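Local coordinates for arfgap-like finger domain containing protein (Cryptosporidium parvum Iowa II, PDB 2OWA) that probably acts as a GTPase-activating protein for ADP-ribosylation factors, the chain here being the zinc-binding ArfGAP domain of a longer protein, at residues Asn36-Phe40 and Asp41-Arg45; Phe57-Leu60 and Asn61-Ser64. All blocks are in the same frame, centred on the assembly; numbering follows the deposited sequence.

Interaction 1 of 2, residues Asn36-Phe40 and Asp41-Arg45; sequences NRTCF and DCESR. With ZN (zinc ion), chain C.
Cys39 and Cys42 grip one zinc ion from the entry and the bend of a tight turn, each SG standing 2.4 Å from the metal; Cys59 and Cys62 supply the other two thiolates. The SG of Cys39 swings anti to its own backbone N (chi1 165°), which carries it under the turn, where two peptide N-H groups point at it. Of these, Cys42 N gives the straighter bond, 3.5 Å to Cys39 SG at 163°, while the bond from Asp41 N is weak. The SG of Cys42 in turn accepts from Ser44 N. Such N-H to sulfur bonds probably ease the negative charge gathered on the metal-bound thiolates.

This is the zinc knuckle of a Cys4 finger, the first CxxC pair of the ArfGAP domain, closed like a short hairpin. Its backbone clasp pairs Cys39 with Glu43 and Ser44: Cys39 N donates to Ser44 O at 2.7 Å, and Glu43 N returns a bond to Cys39 O at 3.0 Å. Glu43, with positive phi, completes the reversal; beyond it Thr38 and Arg45 form a single backbone bridge.

Phe40 and Asp41 leave the turn on the side away from the clasp. Asp41 OD1 lies at the ring edge, near its plane, 3.6 Å from Phe40 CD2, the carboxylate turned 59° from the ring. That carboxylate is held by a salt bridge to Lys117 and hydrogen bonds to His66 and Tyr119. The Phe40 ring meets Tyr119 edge-to-face and packs on helix 97-107 through Ala100 and Phe104.

Interaction 2 of 2, residues Phe57-Leu60 and Asn61-Ser64; sequences FICL and NCSS. With ZN (zinc ion), chain C.
Cys59 and Cys62 close on the zinc ion from the start of a helix, with Cys59 SG 2.3 Å and Cys62 SG 2.2 Å from the metal. Cys59 is the N-cap: its SG, folded between the backbone N and the carbonyl carbon (chi1 65°), accepts from Cys62 N at 3.5 Å along a nearly straight line of 166°. One sulfur thus both binds the metal and caps the helix, whose N-terminal end probably helps to offset thiolate charge. The first helical turn is closed by Ser63 N donating to Cys59 O at 2.8 Å. Beneath it, Ile58 reaches along the buried face with CD1 3.7 Å from Ser63 CA, and its CB packs against Cys62 CB. Ser63 OG donates a short hydrogen bond to Leu60 O, 2.5 Å, from above the carbonyl plane.

The opposite character prevails at Leu60 and Asn61, both exposed. Within these two segments Leu60 lies mainly along Asn61, CD1 3.2 Å from Asn61 N, while Asn61 lays its CB beside Cys59 SG and turns its amide outward.

Strand 56-58 passes through Cys59 straight into helix 60-67, which carries Cys62. Trp49 of the adjoining strand 49-51 touches Ile58, Leu60 and Ser63, and Phe57 packs against helix 20-32 through Phe27 and Val30.

In the fold
Following the chain from helix 20-32, interaction 1 comes first and closes its turn in the loop before strand 49-51. The chain then passes through strands 49-51 and 56-58 before interaction 2 closes where the latter strand gives way to helix 60-67. The two are in series, neither nested nor crossed, yet they converge on one zinc ion, each giving half of its four cysteines. A probable hydrogen bond from Phe40 N to Phe57 O, 2.9 Å long, joins them, and Asn36 packs against the Phe57 ring. Together they tie the loop after helix 20-32 to the edge of the three-stranded antiparallel sheet and to helix 60-67.

Interaction 1 of 2, residues Asn36-Phe40 and Asp41-Arg45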
loop_
_atom_site.group_PDB
_atom_site.type_symbol
_atom_site.label_atom_id
_atom_site.label_comp_id
_atom_site.label_asym_id
_atom_site.label_seq_id
_atom_site.Cartn_x
_atom_site.Cartn_y
_atom_site.Cartn_z
ATOM N N ASN A 36 2.251 3.837 9.498
ATOM C CA ASN A 36 2.252 4.377 8.124
ATOM C C ASN A 36 3.112 5.633 7.938
ATOM O O ASN A 36 3.111 6.234 6.859
ATOM C CB ASN A 36 0.835 4.659 7.638
ATOM C CG ASN A 36 0.004 3.393 7.425
ATOM O OD1 ASN A 36 0.537 2.306 7.162
ATOM N ND2 ASN A 36 -1.313 3.543 7.491
ATOM N N ARG A 37 3.853 6.004 8.979
ATOM C CA ARG A 37 4.626 7.264 8.991
ATOM C C ARG A 37 6.100 7.086 8.615
ATOM O O ARG A 37 6.890 8.021 8.576
ATOM C CB ARG A 37 4.449 7.958 10.340
ATOM C CG ARG A 37 2.996 8.362 10.574
ATOM C CD ARG A 37 2.890 9.373 11.652
ATOM N NE ARG A 37 3.177 10.741 11.193
ATOM C CZ ARG A 37 3.174 11.798 12.002
ATOM N NH1 ARG A 37 2.908 11.628 13.294
ATOM N NH2 ARG A 37 3.448 13.013 11.530
ATOM N N THR A 38 6.440 5.864 8.271
ATOM C CA THR A 38 7.736 5.564 7.731
ATOM C C THR A 38 7.536 4.654 6.489
ATOM O O THR A 38 6.646 3.831 6.477
ATOM C CB THR A 38 8.562 4.908 8.833
ATOM O OG1 THR A 38 9.838 4.540 8.322
ATOM C CG2 THR A 38 7.880 3.674 9.364
ATOM N N CYS A 39 8.336 4.835 5.442
ATOM C CA CYS A 39 8.173 4.042 4.201
ATOM C C CYS A 39 8.316 2.549 4.499
ATOM O O CYS A 39 9.200 2.148 5.258
ATOM C CB CYS A 39 9.210 4.465 3.180
ATOM S SG CYS A 39 9.461 3.388 1.780
ATOM N N PHE A 40 7.466 1.732 3.891
ATOM C CA PHE A 40 7.507 0.281 4.119
ATOM C C PHE A 40 8.862 -0.333 3.716
ATOM O O PHE A 40 9.315 -1.298 4.343
ATOM C CB PHE A 40 6.361 -0.434 3.366
ATOM C CG PHE A 40 6.208 -1.889 3.740
ATOM C CD1 PHE A 40 5.646 -2.251 4.965
ATOM C CD2 PHE A 40 6.607 -2.887 2.868
ATOM C CE1 PHE A 40 5.509 -3.609 5.336
ATOM C CE2 PHE A 40 6.459 -4.266 3.238
ATOM C CZ PHE A 40 5.908 -4.590 4.484
ATOM N N ASP A 41 9.490 0.200 2.668
ATOM C CA ASP A 41 10.759 -0.373 2.174
ATOM C C ASP A 41 12.021 0.182 2.844
ATOM O O ASP A 41 12.936 -0.592 3.177
ATOM C CB ASP A 41 10.899 -0.176 0.660
ATOM C CG ASP A 41 9.855 -0.937 -0.137
ATOM O OD1 ASP A 41 8.924 -1.507 0.488
ATOM O OD2 ASP A 41 9.982 -0.951 -1.392
ATOM N N CYS A 42 12.089 1.504 3.045
ATOM C CA CYS A 42 13.338 2.108 3.494
ATOM C C CYS A 42 13.252 2.968 4.752
ATOM O O CYS A 42 14.252 3.552 5.166
ATOM C CB CYS A 42 13.941 2.933 2.371
ATOM S SG CYS A 42 13.218 4.565 2.227
ATOM N N GLU A 43 12.062 3.090 5.319
ATOM C CA GLU A 43 11.849 3.875 6.530
ATOM C C GLU A 43 12.034 5.431 6.442
ATOM O O GLU A 43 11.992 6.113 7.476
ATOM C CB GLU A 43 12.589 3.244 7.738
ATOM C CG GLU A 43 12.316 1.718 7.903
ATOM C CD GLU A 43 12.874 1.107 9.173
ATOM O OE1 GLU A 43 14.092 1.245 9.456
ATOM O OE2 GLU A 43 12.095 0.441 9.904
ATOM N N SER A 44 12.232 5.964 5.230
ATOM C CA SER A 44 12.104 7.394 4.933
ATOM C C SER A 44 10.779 7.857 5.509
ATOM O O SER A 44 9.791 7.152 5.439
ATOM C CB SER A 44 12.152 7.637 3.406
ATOM O OG SER A 44 11.675 8.932 3.026
ATOM N N ARG A 45 10.758 9.063 6.078
ATOM C CA ARG A 45 9.646 9.485 6.919
ATOM C C ARG A 45 8.505 10.108 6.120
ATOM O O ARG A 45 8.729 10.649 5.058
ATOM C CB ARG A 45 10.183 10.376 8.047
ATOM C CG ARG A 45 11.164 9.575 8.924
ATOM C CD ARG A 45 12.528 10.261 9.131
ATOM N NE ARG A 45 12.482 11.118 10.314
ATOM C CZ ARG A 45 13.194 10.963 11.425
ATOM N NH1 ARG A 45 14.100 9.994 11.550
ATOM N NH2 ARG A 45 12.995 11.807 12.423
HETATM ZN ZN ZN C . 11.428 4.248 0.678
#

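Interaction 2 of 2, residues Phe57-Leu60 and Asn61-Ser64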
loop_
_atom_site.group_PDB
_atom_site.type_symbol
_atom_site.label_atom_id
_atom_site.label_comp_id
_atom_site.label_asym_id
_atom_site.label_seq_id
_atom_site.Cartn_x
_atom_site.Cartn_y
_atom_site.Cartn_z
ATOM N N PHE A 57 2.301 1.982 2.415
ATOM C CA PHE A 57 2.801 3.324 2.039
ATOM C C PHE A 57 4.318 3.343 1.895
ATOM O O PHE A 57 5.029 2.794 2.745
ATOM C CB PHE A 57 2.407 4.373 3.069
ATOM C CG PHE A 57 0.953 4.599 3.142
ATOM C CD1 PHE A 57 0.352 5.552 2.338
ATOM C CD2 PHE A 57 0.161 3.832 4.016
ATOM C CE1 PHE A 57 -1.052 5.756 2.399
ATOM C CE2 PHE A 57 -1.207 4.022 4.088
ATOM C CZ PHE A 57 -1.819 4.999 3.297
ATOM N N ILE A 58 4.788 4.004 0.840
ATOM C CA ILE A 58 6.213 3.993 0.437
ATOM C C ILE A 58 6.610 5.406 -0.020
ATOM O O ILE A 58 5.743 6.163 -0.393
ATOM C CB ILE A 58 6.468 2.971 -0.709
ATOM C CG1 ILE A 58 5.529 3.210 -1.926
ATOM C CG2 ILE A 58 6.415 1.498 -0.148
ATOM C CD1 ILE A 58 5.795 2.262 -3.100
ATOM N N CYS A 59 7.905 5.740 -0.025
ATOM C CA CYS A 59 8.341 7.076 -0.365
ATOM C C CYS A 59 8.465 7.258 -1.880
ATOM O O CYS A 59 8.369 6.299 -2.656
ATOM C CB CYS A 59 9.676 7.426 0.339
ATOM S SG CYS A 59 11.130 6.415 -0.164
ATOM N N LEU A 60 8.710 8.499 -2.283
ATOM C CA LEU A 60 8.851 8.873 -3.682
ATOM C C LEU A 60 9.995 8.114 -4.358
ATOM O O LEU A 60 9.907 7.782 -5.545
ATOM C CB LEU A 60 8.970 10.413 -3.819
ATOM C CG LEU A 60 10.026 11.235 -3.048
ATOM C CD1 LEU A 60 11.410 10.980 -3.609
ATOM C CD2 LEU A 60 9.742 12.761 -3.068
ATOM N N ASN A 61 11.049 7.815 -3.595
ATOM C CA ASN A 61 12.181 7.025 -4.062
ATOM C C ASN A 61 11.748 5.566 -4.305
ATOM O O ASN A 61 11.883 5.054 -5.414
ATOM C CB ASN A 61 13.325 7.092 -3.030
ATOM C CG ASN A 61 14.678 6.699 -3.610
ATOM O OD1 ASN A 61 14.959 5.511 -3.880
ATOM N ND2 ASN A 61 15.552 7.712 -3.794
ATOM N N CYS A 62 11.171 4.928 -3.298
ATOM C CA CYS A 62 10.777 3.516 -3.433
ATOM C C CYS A 62 9.640 3.338 -4.429
ATOM O O CYS A 62 9.586 2.315 -5.090
ATOM C CB CYS A 62 10.444 2.883 -2.067
ATOM S SG CYS A 62 11.915 2.897 -1.029
ATOM N N SER A 63 8.774 4.350 -4.560
ATOM C CA SER A 63 7.703 4.345 -5.561
ATOM C C SER A 63 8.206 4.182 -7.002
ATOM O O SER A 63 7.596 3.451 -7.768
ATOM C CB SER A 63 6.830 5.593 -5.450
ATOM O OG SER A 63 7.597 6.767 -5.728
ATOM N N SER A 64 9.322 4.836 -7.346
ATOM C CA SER A 64 9.949 4.667 -8.664
ATOM C C SER A 64 10.361 3.254 -8.904
ATOM O O SER A 64 10.031 2.712 -9.945
ATOM C CB SER A 64 11.159 5.596 -8.887
ATOM O OG SER A 64 10.743 6.945 -8.901
HETATM ZN ZN ZN C . 11.428 4.248 0.678
#